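IroE-like serine hydrolase (Shewanella oneidensis, PDB 3GFF) is probably a serine hydrolase of the esterase D family, with an alpha/beta-hydrolase fold, that acts on ester bonds. Local coordinates at residues A[259-271]-A[280-292]. Residues are numbered along the deposited sequence; the frame is centred on the assembly and turned at random.
Sequences IRHLFKDFAIDIY and VIDQYGVLSERFG
Gln283 reaches from helix 277-291 to the backbone of 265-267, its NE2 donating to Asp265 O at 2.7 Å and to Ala267 O at 2.9 Å. A glutamine suits the place because its amide offers two N-H groups. The extended side chain, CG anti to the backbone N (chi1 171°), brings both acceptor oxygens near the amide plane, though the donor stands well above the plane of the Ala267 carbonyl. A leucine here, lacking the amide, would probably leave the carbonyls of Asp265 and Ala267 without their shared donor. Between them, Phe266 O accepts a short 2.5 Å bond from Tyr284 OH, in the carbonyl plane and on a lone pair; the tyrosine ring meanwhile lies oblique to that of Phe266 (planes at 82°).

The charged pair is Asp265 and Arg290: the long arginine arrives end-on, NH1 and NH2 both gripping OD2 at 2.9 Å on its anti side, tilted out of the carboxylate plane. NH1 also meets a water that donates to Leu262 O.

Apolar packing centres on Phe266. Branched Leu287 sets CD1 over one ring face, 3.6 Å from the centroid, in a CH-pi contact; Phe263 covers the opposite face, and Phe291 CE1 comes to the edge. Leu262 CD1 touches Phe291 CZ, and Ile268 CD1 meets Val280 CG1.

The contact thus joins helix 250-263 and the chain running on from it to helix 277-291, while Leu262 and Phe291 continue inward onto strands 138-144 and 195-201.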
loop_
_atom_site.group_PDB
_atom_site.type_symbol
_atom_site.label_atom_id
_atom_site.label_comp_id
_atom_site.label_asym_id
_atom_site.label_seq_id
_atom_site.Cartn_x
_atom_site.Cartn_y
_atom_site.Cartn_z
ATOM N N ILE A 259 -0.245 10.048 5.083
ATOM C CA ILE A 259 1.046 10.081 5.792
ATOM C C ILE A 259 2.132 10.719 4.950
ATOM O O ILE A 259 3.048 11.322 5.506
ATOM C CB ILE A 259 1.487 8.647 6.277
ATOM C CG1 ILE A 259 2.333 8.752 7.552
ATOM C CG2 ILE A 259 2.147 7.858 5.164
ATOM C CD1 ILE A 259 1.527 9.370 8.760
ATOM N N ARG A 260 2.029 10.554 3.626
ATOM C CA ARG A 260 2.912 11.170 2.682
ATOM C C ARG A 260 2.693 12.689 2.629
ATOM O O ARG A 260 3.643 13.458 2.511
ATOM C CB ARG A 260 2.808 10.529 1.280
ATOM C CG ARG A 260 3.599 9.226 1.130
ATOM C CD ARG A 260 3.337 8.486 -0.170
ATOM N NE ARG A 260 3.584 9.328 -1.353
ATOM C CZ ARG A 260 4.763 9.507 -1.948
ATOM N NH1 ARG A 260 5.865 8.892 -1.522
ATOM N NH2 ARG A 260 4.849 10.323 -2.999
ATOM N N HIS A 261 1.450 13.107 2.663
ATOM C CA HIS A 261 1.123 14.514 2.720
ATOM C C HIS A 261 1.593 15.141 4.048
ATOM O O HIS A 261 2.172 16.228 4.066
ATOM C CB HIS A 261 -0.381 14.690 2.580
ATOM C CG HIS A 261 -0.835 16.086 2.829
ATOM N ND1 HIS A 261 -0.621 17.094 1.919
ATOM C CD2 HIS A 261 -1.459 16.652 3.890
ATOM C CE1 HIS A 261 -1.112 18.225 2.396
ATOM N NE2 HIS A 261 -1.622 17.990 3.587
ATOM N N LEU A 262 1.375 14.439 5.159
ATOM C CA LEU A 262 1.825 14.935 6.458
ATOM C C LEU A 262 3.326 15.185 6.512
ATOM O O LEU A 262 3.767 16.182 7.069
ATOM C CB LEU A 262 1.460 13.949 7.584
ATOM C CG LEU A 262 1.813 14.437 8.992
ATOM C CD1 LEU A 262 0.908 15.649 9.408
ATOM C CD2 LEU A 262 1.680 13.266 10.010
ATOM N N PHE A 263 4.109 14.278 5.934
ATOM C CA PHE A 263 5.576 14.368 5.973
ATOM C C PHE A 263 6.280 14.883 4.723
ATOM O O PHE A 263 7.520 14.857 4.634
ATOM C CB PHE A 263 6.144 13.001 6.339
ATOM C CG PHE A 263 5.821 12.593 7.734
ATOM C CD1 PHE A 263 6.277 13.343 8.807
ATOM C CD2 PHE A 263 5.083 11.455 7.991
ATOM C CE1 PHE A 263 5.989 12.959 10.102
ATOM C CE2 PHE A 263 4.806 11.077 9.261
ATOM C CZ PHE A 263 5.244 11.822 10.316
ATOM N N LYS A 264 5.483 15.385 3.792
ATOM C CA LYS A 264 5.932 15.883 2.516
ATOM C C LYS A 264 7.078 16.890 2.608
ATOM O O LYS A 264 8.126 16.721 1.979
ATOM C CB LYS A 264 4.727 16.519 1.798
ATOM C CG LYS A 264 4.951 16.918 0.339
ATOM C CD LYS A 264 3.649 17.513 -0.308
ATOM C CE LYS A 264 2.405 16.605 -0.088
ATOM N NZ LYS A 264 1.222 16.817 -1.007
ATOM N N ASP A 265 6.897 17.924 3.428
ATOM C CA ASP A 265 7.883 18.995 3.495
ATOM C C ASP A 265 9.122 18.717 4.359
ATOM O O ASP A 265 9.932 19.620 4.553
ATOM C CB ASP A 265 7.188 20.271 3.955
ATOM C CG ASP A 265 6.113 20.698 3.018
ATOM O OD1 ASP A 265 6.271 20.552 1.790
ATOM O OD2 ASP A 265 5.085 21.197 3.509
ATOM N N PHE A 266 9.260 17.480 4.854
ATOM C CA PHE A 266 10.380 17.076 5.741
ATOM C C PHE A 266 11.610 16.671 4.975
ATOM O O PHE A 266 12.708 16.609 5.548
ATOM C CB PHE A 266 9.993 15.888 6.630
ATOM C CG PHE A 266 9.062 16.225 7.755
ATOM C CD1 PHE A 266 7.805 16.766 7.518
ATOM C CD2 PHE A 266 9.412 15.926 9.063
ATOM C CE1 PHE A 266 6.954 17.042 8.546
ATOM C CE2 PHE A 266 8.545 16.184 10.102
ATOM C CZ PHE A 266 7.304 16.737 9.840
ATOM N N ALA A 267 11.406 16.344 3.696
ATOM C CA ALA A 267 12.482 15.953 2.772
ATOM C C ALA A 267 13.463 17.105 2.490
ATOM O O ALA A 267 13.073 18.253 2.308
ATOM C CB ALA A 267 11.866 15.427 1.433
ATOM N N ILE A 268 14.742 16.772 2.469
ATOM C CA ILE A 268 15.826 17.721 2.211
ATOM C C ILE A 268 16.454 17.293 0.883
ATOM O O ILE A 268 17.003 16.187 0.775
ATOM C CB ILE A 268 16.883 17.676 3.347
ATOM C CG1 ILE A 268 16.291 18.195 4.666
ATOM C CG2 ILE A 268 18.114 18.492 3.006
ATOM C CD1 ILE A 268 17.223 17.947 5.889
ATOM N N ASP A 269 16.346 18.147 -0.127
ATOM C CA ASP A 269 16.914 17.877 -1.448
ATOM C C ASP A 269 18.275 18.548 -1.526
ATOM O O ASP A 269 18.367 19.774 -1.704
ATOM C CB ASP A 269 15.980 18.447 -2.507
ATOM C CG ASP A 269 16.305 17.988 -3.905
ATOM O OD1 ASP A 269 17.418 17.473 -4.179
ATOM O OD2 ASP A 269 15.412 18.149 -4.744
ATOM N N ILE A 270 19.341 17.756 -1.417
ATOM C CA ILE A 270 20.687 18.324 -1.414
ATOM C C ILE A 270 21.224 18.634 -2.813
ATOM O O ILE A 270 22.428 18.569 -3.006
ATOM C CB ILE A 270 21.705 17.402 -0.666
ATOM N N TYR A 271 20.352 18.985 -3.774
ATOM C CA TYR A 271 20.784 19.278 -5.157
ATOM C C TYR A 271 20.284 20.658 -5.617
ATOM O O TYR A 271 19.593 21.369 -4.877
ATOM C CB TYR A 271 20.328 18.151 -6.109
ATOM C CG TYR A 271 18.999 18.366 -6.815
ATOM C CD1 TYR A 271 17.998 19.185 -6.266
ATOM C CD2 TYR A 271 18.709 17.691 -8.014
ATOM C CE1 TYR A 271 16.788 19.375 -6.910
ATOM C CE2 TYR A 271 17.476 17.867 -8.666
ATOM C CZ TYR A 271 16.523 18.716 -8.101
ATOM O OH TYR A 271 15.296 18.921 -8.709
ATOM N N VAL A 280 17.464 24.701 5.490
ATOM C CA VAL A 280 16.928 23.584 6.309
ATOM C C VAL A 280 16.521 24.085 7.705
ATOM O O VAL A 280 15.488 23.690 8.213
ATOM C CB VAL A 280 17.903 22.347 6.392
ATOM C CG1 VAL A 280 17.407 21.321 7.380
ATOM C CG2 VAL A 280 18.078 21.697 4.991
ATOM N N ILE A 281 17.309 24.972 8.300
ATOM C CA ILE A 281 16.933 25.588 9.579
ATOM C C ILE A 281 15.526 26.235 9.463
ATOM O O ILE A 281 14.635 25.956 10.283
ATOM C CB ILE A 281 18.017 26.593 10.085
ATOM C CG1 ILE A 281 19.229 25.826 10.624
ATOM C CG2 ILE A 281 17.496 27.455 11.223
ATOM C CD1 ILE A 281 20.468 26.635 10.850
ATOM N N ASP A 282 15.336 27.036 8.417
ATOM C CA ASP A 282 14.080 27.743 8.154
ATOM C C ASP A 282 12.956 26.740 7.886
ATOM O O ASP A 282 11.857 26.859 8.456
ATOM C CB ASP A 282 14.236 28.703 6.954
ATOM C CG ASP A 282 15.246 29.851 7.201
ATOM O OD1 ASP A 282 15.743 30.057 8.331
ATOM O OD2 ASP A 282 15.518 30.586 6.218
ATOM N N GLN A 283 13.254 25.769 7.012
ATOM C CA GLN A 283 12.351 24.670 6.652
ATOM C C GLN A 283 11.801 24.011 7.908
ATOM O O GLN A 283 10.582 23.817 8.055
ATOM C CB GLN A 283 13.107 23.625 5.794
ATOM C CG GLN A 283 12.380 22.354 5.528
ATOM C CD GLN A 283 13.226 21.325 4.791
ATOM O OE1 GLN A 283 14.439 21.449 4.701
ATOM N NE2 GLN A 283 12.571 20.306 4.244
ATOM N N TYR A 284 12.701 23.660 8.818
ATOM C CA TYR A 284 12.267 23.031 10.063
ATOM C C TYR A 284 11.584 24.013 11.037
ATOM O O TYR A 284 10.761 23.597 11.856
ATOM C CB TYR A 284 13.377 22.148 10.651
ATOM C CG TYR A 284 13.362 20.804 9.958
ATOM C CD1 TYR A 284 13.906 20.650 8.682
ATOM C CD2 TYR A 284 12.752 19.704 10.554
ATOM C CE1 TYR A 284 13.843 19.446 8.007
ATOM C CE2 TYR A 284 12.678 18.492 9.903
ATOM C CZ TYR A 284 13.208 18.365 8.617
ATOM O OH TYR A 284 13.162 17.150 7.991
ATOM N N GLY A 285 11.863 25.311 10.895
ATOM C CA GLY A 285 11.163 26.332 11.661
ATOM C C GLY A 285 9.690 26.343 11.253
ATOM O O GLY A 285 8.811 26.395 12.093
ATOM N N VAL A 286 9.433 26.241 9.955
ATOM C CA VAL A 286 8.080 26.219 9.426
ATOM C C VAL A 286 7.352 24.957 9.908
ATOM O O VAL A 286 6.202 25.050 10.367
ATOM C CB VAL A 286 8.053 26.309 7.877
ATOM C CG1 VAL A 286 6.583 26.204 7.337
ATOM C CG2 VAL A 286 8.745 27.601 7.408
ATOM N N LEU A 287 8.022 23.798 9.841
ATOM C CA LEU A 287 7.420 22.529 10.324
ATOM C C LEU A 287 7.080 22.642 11.808
ATOM O O LEU A 287 5.992 22.238 12.240
ATOM C CB LEU A 287 8.334 21.313 10.059
ATOM C CG LEU A 287 8.636 20.997 8.583
ATOM C CD1 LEU A 287 9.583 19.827 8.431
ATOM C CD2 LEU A 287 7.321 20.764 7.870
ATOM N N SER A 288 7.997 23.206 12.584
ATOM C CA SER A 288 7.761 23.405 14.007
ATOM C C SER A 288 6.522 24.274 14.296
ATOM O O SER A 288 5.743 23.977 15.211
ATOM C CB SER A 288 8.992 23.999 14.677
ATOM O OG SER A 288 10.033 23.029 14.669
ATOM N N GLU A 289 6.364 25.346 13.520
ATOM C CA GLU A 289 5.255 26.236 13.718
ATOM C C GLU A 289 3.948 25.530 13.303
ATOM O O GLU A 289 2.905 25.744 13.936
ATOM C CB GLU A 289 5.522 27.571 12.994
ATOM C CG GLU A 289 6.794 28.269 13.567
ATOM C CD GLU A 289 7.066 29.711 13.077
ATOM O OE1 GLU A 289 6.748 30.036 11.894
ATOM O OE2 GLU A 289 7.650 30.507 13.887
ATOM N N ARG A 290 4.026 24.657 12.290
ATOM C CA ARG A 290 2.861 23.922 11.766
ATOM C C ARG A 290 2.383 22.862 12.780
ATOM O O ARG A 290 1.180 22.749 13.066
ATOM C CB ARG A 290 3.207 23.258 10.417
ATOM C CG ARG A 290 2.032 22.578 9.667
ATOM C CD ARG A 290 2.481 21.780 8.462
ATOM N NE ARG A 290 3.132 22.623 7.470
ATOM C CZ ARG A 290 3.828 22.197 6.399
ATOM N NH1 ARG A 290 3.975 20.901 6.120
ATOM N NH2 ARG A 290 4.377 23.092 5.591
ATOM N N PHE A 291 3.326 22.110 13.345
ATOM C CA PHE A 291 2.994 21.095 14.356
ATOM C C PHE A 291 2.781 21.683 15.769
ATOM O O PHE A 291 2.379 20.973 16.683
ATOM C CB PHE A 291 4.060 19.975 14.385
ATOM C CG PHE A 291 3.977 19.003 13.211
ATOM C CD1 PHE A 291 4.522 19.322 11.983
ATOM C CD2 PHE A 291 3.394 17.739 13.370
ATOM C CE1 PHE A 291 4.467 18.434 10.923
ATOM C CE2 PHE A 291 3.306 16.849 12.311
ATOM C CZ PHE A 291 3.865 17.182 11.088
ATOM N N GLY A 292 3.012 22.977 15.950
ATOM C CA GLY A 292 2.875 23.585 17.285
ATOM C C GLY A 292 3.844 22.986 18.305
ATOM O O GLY A 292 3.671 23.159 19.495
HETATM O O HOH W 1 2.613 18.407 7.597
#